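Phage integrase (Pectobacterium atrosepticum, PDB 3JU0) probably binds arm-type DNA sites through this N-terminal domain, as part of a tyrosine-recombinase-family integrase for DNA integration. Local coordinates at residues A[36-40]-A[51-56]; A[2-6]-A[61-65]. All coordinates share one frame; numbering follows the deposited sequence.

Contact 1 of 2, residues A[36-40]-A[51-56]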
loop_
_atom_site.group_PDB
_atom_site.type_symbol
_atom_site.label_atom_id
_atom_site.label_comp_id
_atom_site.label_asym_id
_atom_site.label_seq_id
_atom_site.Cartn_x
_atom_site.Cartn_y
_atom_site.Cartn_z
ATOM N N LYS A 36 10.536 -0.107 -2.257
ATOM C CA LYS A 36 9.371 -1.009 -2.052
ATOM C C LYS A 36 8.138 -0.144 -1.709
ATOM O O LYS A 36 8.193 0.576 -0.723
ATOM C CB LYS A 36 9.712 -2.011 -0.958
ATOM C CG LYS A 36 10.701 -3.098 -1.335
ATOM C CD LYS A 36 11.091 -3.959 -0.206
ATOM C CE LYS A 36 11.927 -5.134 -0.684
ATOM N NZ LYS A 36 12.538 -5.919 0.470
ATOM N N TYR A 37 7.148 -0.170 -2.614
ATOM C CA TYR A 37 6.020 0.718 -2.588
ATOM C C TYR A 37 4.750 -0.028 -2.267
ATOM O O TYR A 37 4.457 -1.005 -2.916
ATOM C CB TYR A 37 5.801 1.451 -3.951
ATOM C CG TYR A 37 6.976 2.204 -4.475
ATOM C CD1 TYR A 37 7.979 1.571 -5.175
ATOM C CD2 TYR A 37 7.051 3.566 -4.360
ATOM C CE1 TYR A 37 9.061 2.246 -5.685
ATOM C CE2 TYR A 37 8.152 4.262 -4.849
ATOM C CZ TYR A 37 9.193 3.623 -5.474
ATOM O OH TYR A 37 10.258 4.345 -6.029
ATOM N N TRP A 38 3.964 0.458 -1.311
ATOM C CA TRP A 38 2.623 -0.113 -1.075
ATOM C C TRP A 38 1.627 0.589 -1.982
ATOM O O TRP A 38 1.582 1.821 -2.057
ATOM C CB TRP A 38 2.179 0.094 0.342
ATOM C CG TRP A 38 3.036 -0.575 1.375
ATOM C CD1 TRP A 38 3.896 0.028 2.231
ATOM C CD2 TRP A 38 3.135 -1.969 1.601
ATOM N NE1 TRP A 38 4.484 -0.917 3.035
ATOM C CE2 TRP A 38 4.022 -2.158 2.678
ATOM C CE3 TRP A 38 2.530 -3.090 1.015
ATOM C CZ2 TRP A 38 4.382 -3.453 3.145
ATOM C CZ3 TRP A 38 2.871 -4.369 1.528
ATOM C CH2 TRP A 38 3.758 -4.511 2.584
ATOM N N ARG A 39 0.818 -0.222 -2.635
ATOM C CA ARG A 39 -0.188 0.276 -3.593
ATOM C C ARG A 39 -1.511 -0.417 -3.415
ATOM O O ARG A 39 -1.551 -1.620 -3.154
ATOM C CB ARG A 39 0.260 0.043 -5.034
ATOM C CG ARG A 39 1.411 0.888 -5.489
ATOM C CD ARG A 39 2.183 1.475 -4.497
ATOM N NE ARG A 39 2.710 2.712 -5.074
ATOM C CZ ARG A 39 3.251 3.727 -4.410
ATOM N NH1 ARG A 39 3.381 3.841 -2.994
ATOM N NH2 ARG A 39 3.658 4.646 -5.213
ATOM N N LEU A 40 -2.572 0.334 -3.663
ATOM C CA LEU A 40 -3.927 -0.237 -3.646
ATOM C C LEU A 40 -4.595 -0.012 -5.009
ATOM O O LEU A 40 -4.741 1.140 -5.497
ATOM C CB LEU A 40 -4.797 0.417 -2.558
ATOM C CG LEU A 40 -6.259 -0.022 -2.527
ATOM C CD1 LEU A 40 -6.321 -1.493 -2.123
ATOM C CD2 LEU A 40 -7.070 0.816 -1.608
ATOM N N LEU A 51 -3.607 3.673 -5.998
ATOM C CA LEU A 51 -3.357 4.562 -4.833
ATOM C C LEU A 51 -2.019 4.201 -4.194
ATOM O O LEU A 51 -1.800 3.053 -3.788
ATOM C CB LEU A 51 -4.454 4.323 -3.775
ATOM C CG LEU A 51 -4.600 5.286 -2.650
ATOM C CD1 LEU A 51 -5.027 6.656 -3.240
ATOM C CD2 LEU A 51 -5.640 4.855 -1.631
ATOM N N ALA A 52 -1.170 5.195 -4.004
ATOM C CA ALA A 52 0.010 5.012 -3.193
ATOM C C ALA A 52 -0.313 5.049 -1.692
ATOM O O ALA A 52 -0.946 6.004 -1.196
ATOM C CB ALA A 52 0.975 6.149 -3.501
ATOM N N LEU A 53 0.063 4.008 -0.972
ATOM C CA LEU A 53 -0.153 3.912 0.448
ATOM C C LEU A 53 1.102 4.183 1.262
ATOM O O LEU A 53 1.025 4.293 2.469
ATOM C CB LEU A 53 -0.723 2.569 0.860
ATOM C CG LEU A 53 -2.050 2.158 0.260
ATOM C CD1 LEU A 53 -2.370 0.716 0.676
ATOM C CD2 LEU A 53 -3.104 3.083 0.693
ATOM N N GLY A 54 2.241 4.306 0.655
ATOM C CA GLY A 54 3.457 4.537 1.405
ATOM C C GLY A 54 4.611 3.666 0.947
ATOM O O GLY A 54 4.489 2.903 -0.004
ATOM N N VAL A 55 5.715 3.827 1.664
ATOM C CA VAL A 55 7.005 3.220 1.313
ATOM C C VAL A 55 7.460 2.325 2.451
ATOM O O VAL A 55 7.574 2.792 3.555
ATOM C CB VAL A 55 8.054 4.332 1.007
ATOM C CG1 VAL A 55 9.421 3.758 0.832
ATOM C CG2 VAL A 55 7.603 5.086 -0.241
ATOM N N TYR A 56 7.841 1.084 2.155
ATOM C CA TYR A 56 8.460 0.220 3.152
ATOM C C TYR A 56 9.972 0.562 3.239
ATOM O O TYR A 56 10.606 0.744 2.214
ATOM C CB TYR A 56 8.288 -1.240 2.685
ATOM C CG TYR A 56 8.923 -2.272 3.578
ATOM C CD1 TYR A 56 8.290 -2.778 4.686
ATOM C CD2 TYR A 56 10.210 -2.714 3.322
ATOM C CE1 TYR A 56 8.916 -3.694 5.535
ATOM C CE2 TYR A 56 10.788 -3.654 4.121
ATOM C CZ TYR A 56 10.159 -4.128 5.212
ATOM O OH TYR A 56 10.777 -5.085 5.984
HETATM O O HOH W 1 11.884 1.266 -0.000
#

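Contact 2 of 2, residues A[2-6]-A[61-65]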
loop_
_atom_site.group_PDB
_atom_site.type_symbol
_atom_site.label_atom_id
_atom_site.label_comp_id
_atom_site.label_asym_id
_atom_site.label_seq_id
_atom_site.Cartn_x
_atom_site.Cartn_y
_atom_site.Cartn_z
ATOM N N SER A 2 -1.239 -14.200 0.866
ATOM C CA SER A 2 -1.098 -13.123 1.861
ATOM C C SER A 2 0.390 -12.917 2.196
ATOM O O SER A 2 1.158 -13.864 2.420
ATOM C CB SER A 2 -1.838 -13.587 3.078
ATOM O OG SER A 2 -1.738 -12.640 4.082
ATOM N N LEU A 3 0.832 -11.684 2.263
ATOM C CA LEU A 3 2.249 -11.393 2.587
ATOM C C LEU A 3 2.482 -11.557 4.075
ATOM O O LEU A 3 1.547 -11.670 4.874
ATOM C CB LEU A 3 2.538 -9.949 2.207
ATOM C CG LEU A 3 2.474 -9.637 0.749
ATOM C CD1 LEU A 3 2.708 -8.102 0.522
ATOM C CD2 LEU A 3 3.355 -10.521 -0.008
ATOM N N THR A 4 3.754 -11.681 4.436
ATOM C CA THR A 4 4.250 -11.698 5.821
ATOM C C THR A 4 5.367 -10.719 5.939
ATOM O O THR A 4 5.916 -10.308 4.921
ATOM C CB THR A 4 4.832 -13.074 6.217
ATOM O OG1 THR A 4 5.927 -13.381 5.367
ATOM C CG2 THR A 4 3.882 -14.145 6.059
ATOM N N ASP A 5 5.681 -10.285 7.134
ATOM C CA ASP A 5 6.800 -9.339 7.347
ATOM C C ASP A 5 8.076 -9.871 6.714
ATOM O O ASP A 5 8.810 -9.138 6.075
ATOM C CB ASP A 5 7.069 -9.077 8.827
ATOM C CG ASP A 5 6.014 -8.234 9.538
ATOM O OD1 ASP A 5 5.408 -7.301 8.961
ATOM O OD2 ASP A 5 5.857 -8.459 10.760
ATOM N N SER A 6 8.350 -11.167 6.903
ATOM C CA SER A 6 9.579 -11.699 6.345
ATOM C C SER A 6 9.592 -11.707 4.786
ATOM O O SER A 6 10.613 -11.409 4.170
ATOM C CB SER A 6 9.877 -13.081 6.991
ATOM O OG SER A 6 9.188 -14.085 6.301
ATOM N N LEU A 61 4.022 -3.697 6.845
ATOM C CA LEU A 61 2.900 -4.443 6.312
ATOM C C LEU A 61 1.608 -4.208 7.110
ATOM O O LEU A 61 0.554 -3.935 6.527
ATOM C CB LEU A 61 3.278 -5.950 6.318
ATOM C CG LEU A 61 2.150 -6.926 5.940
ATOM C CD1 LEU A 61 1.536 -6.697 4.569
ATOM C CD2 LEU A 61 2.617 -8.387 6.015
ATOM N N ALA A 62 1.715 -4.228 8.422
ATOM C CA ALA A 62 0.561 -3.890 9.261
ATOM C C ALA A 62 0.049 -2.483 9.010
ATOM O O ALA A 62 -1.184 -2.234 8.942
ATOM C CB ALA A 62 0.866 -4.105 10.704
ATOM N N ASP A 63 0.960 -1.520 8.928
ATOM C CA ASP A 63 0.595 -0.166 8.624
ATOM C C ASP A 63 -0.109 -0.045 7.239
ATOM O O ASP A 63 -1.109 0.655 7.073
ATOM C CB ASP A 63 1.813 0.734 8.573
ATOM C CG ASP A 63 2.561 0.920 9.873
ATOM O OD1 ASP A 63 1.921 1.004 10.951
ATOM O OD2 ASP A 63 3.844 1.124 9.744
ATOM N N ALA A 64 0.390 -0.764 6.257
ATOM C CA ALA A 64 -0.154 -0.751 4.931
ATOM C C ALA A 64 -1.582 -1.320 4.908
ATOM O O ALA A 64 -2.453 -0.754 4.281
ATOM C CB ALA A 64 0.716 -1.502 3.970
ATOM N N ARG A 65 -1.804 -2.397 5.638
ATOM C CA ARG A 65 -3.160 -2.980 5.778
ATOM C C ARG A 65 -4.077 -1.982 6.463
ATOM O O ARG A 65 -5.255 -1.882 6.062
ATOM C CB ARG A 65 -3.117 -4.340 6.475
ATOM C CG ARG A 65 -2.433 -5.404 5.706
ATOM C CD ARG A 65 -2.269 -6.677 6.461
ATOM N NE ARG A 65 -1.771 -7.739 5.624
ATOM C CZ ARG A 65 -1.146 -8.813 6.078
ATOM N NH1 ARG A 65 -0.899 -8.947 7.361
ATOM N NH2 ARG A 65 -0.746 -9.705 5.222
HETATM O O HOH W 2 0.714 -11.272 7.851
HETATM O O HOH W 3 3.891 -5.532 9.976
HETATM O O HOH W 4 6.346 -5.214 7.657
#

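Contact 1 of 2, residues A[36-40]-A[51-56]
Trp38 faces both Leu53 and Gly54 across the antiparallel hairpin of strands 36-44 and 47-56, so that the edge strand carries a beta bulge. Tyr37 pairs with Val55 and Arg39 with Ala52, leaving one residue opposite two. Trp38 N donates to Gly54 O (2.8 Å), whereas Leu53 N reaches Trp38 O at a nearly straight 170°. With CG beside the backbone N (chi1 -62°), the indole runs along the bulge toward Tyr56. Its CB touches Leu53 CB at 3.8 Å, and CD1 lies close to Gly54 O. NE1 passes Tyr56 CB at 3.8 Å while giving its hydrogen to Val59 O. Farther out, CZ2 meets Tyr56 CD1 at 4.3 Å. Leu40 and Leu51 share this face, which helix 61-76 covers. On the other face, the side chain of Arg39 bends back over the strands, its guanidinium held between Ala52 CB on one side and Tyr37 CB on the other. Arg39 NH1 bonds to Trp38 O (2.9 Å), so this carbonyl oxygen accepts two donors, Arg39 NH1 and Leu53 N, from opposite faces of its plane, each 40° out of it.

Contact 2 of 2, residues A[2-6]-A[61-65]
Asp5 and Leu61 bring the two backbones closest, with CA atoms 6.3 Å apart where the start of helix 5-10 meets the first turn of helix 61-76. Thr4 is the N-cap of the former, its OG1 accepting from Lys7 N. Leu61 CD2 presses on the backbone just before that helix, 3.6 Å from both Leu3 O and Thr4 C, and its two methyls also reach Leu3 CB. The Asp5 carboxylate is linked to the start of helix 61-76 through two waters: OD1 accepts from both, and one accepts in turn from Leu61 N, the other from Ala62 N. Arg65, extended from CG to NE, carries its guanidinium across Leu61, with Leu61 CD1 3.5 Å above one face, toward its rim. Leu3 O lies at the edge of that group, near its plane, and takes a weak, bent bond from NH2 (3.0 Å, 135°); a third water joins the same oxygen to NH1. The stronger partner of NH2 is Asp22 on strand 18-23, which forms a salt bridge with it and accepts from Leu3 N. The negative charge of Asp5 probably suits the N-terminus of helix 61-76, although waters, not direct bonds, connect OD1 to its amides.

How the contacts relate
Contact 1 lies near the centre of the domain and joins neighbouring strands of the four-stranded sheet. Contact 2 is more peripheral, bringing the N-terminal segment against the helix that follows strand 47-56. In the first, direct backbone bonds join the strands; the face with Trp38, Leu40 and Leu51 is the core side, while the Arg39 face looks outward. The second, with its much smaller buried area, rests on Leu61 packed against the N-terminal backbone, with bridging waters and one weak arginine bond around it. Trp38 joins them: its CD2 lies 3.4 Å from Ala64 CB, and its six-membered ring packs on Leu61 and Leu3. One indole thus carries the sheet's buried face to both segments of contact 2, whose Asp5 and Arg65 lie toward the surface.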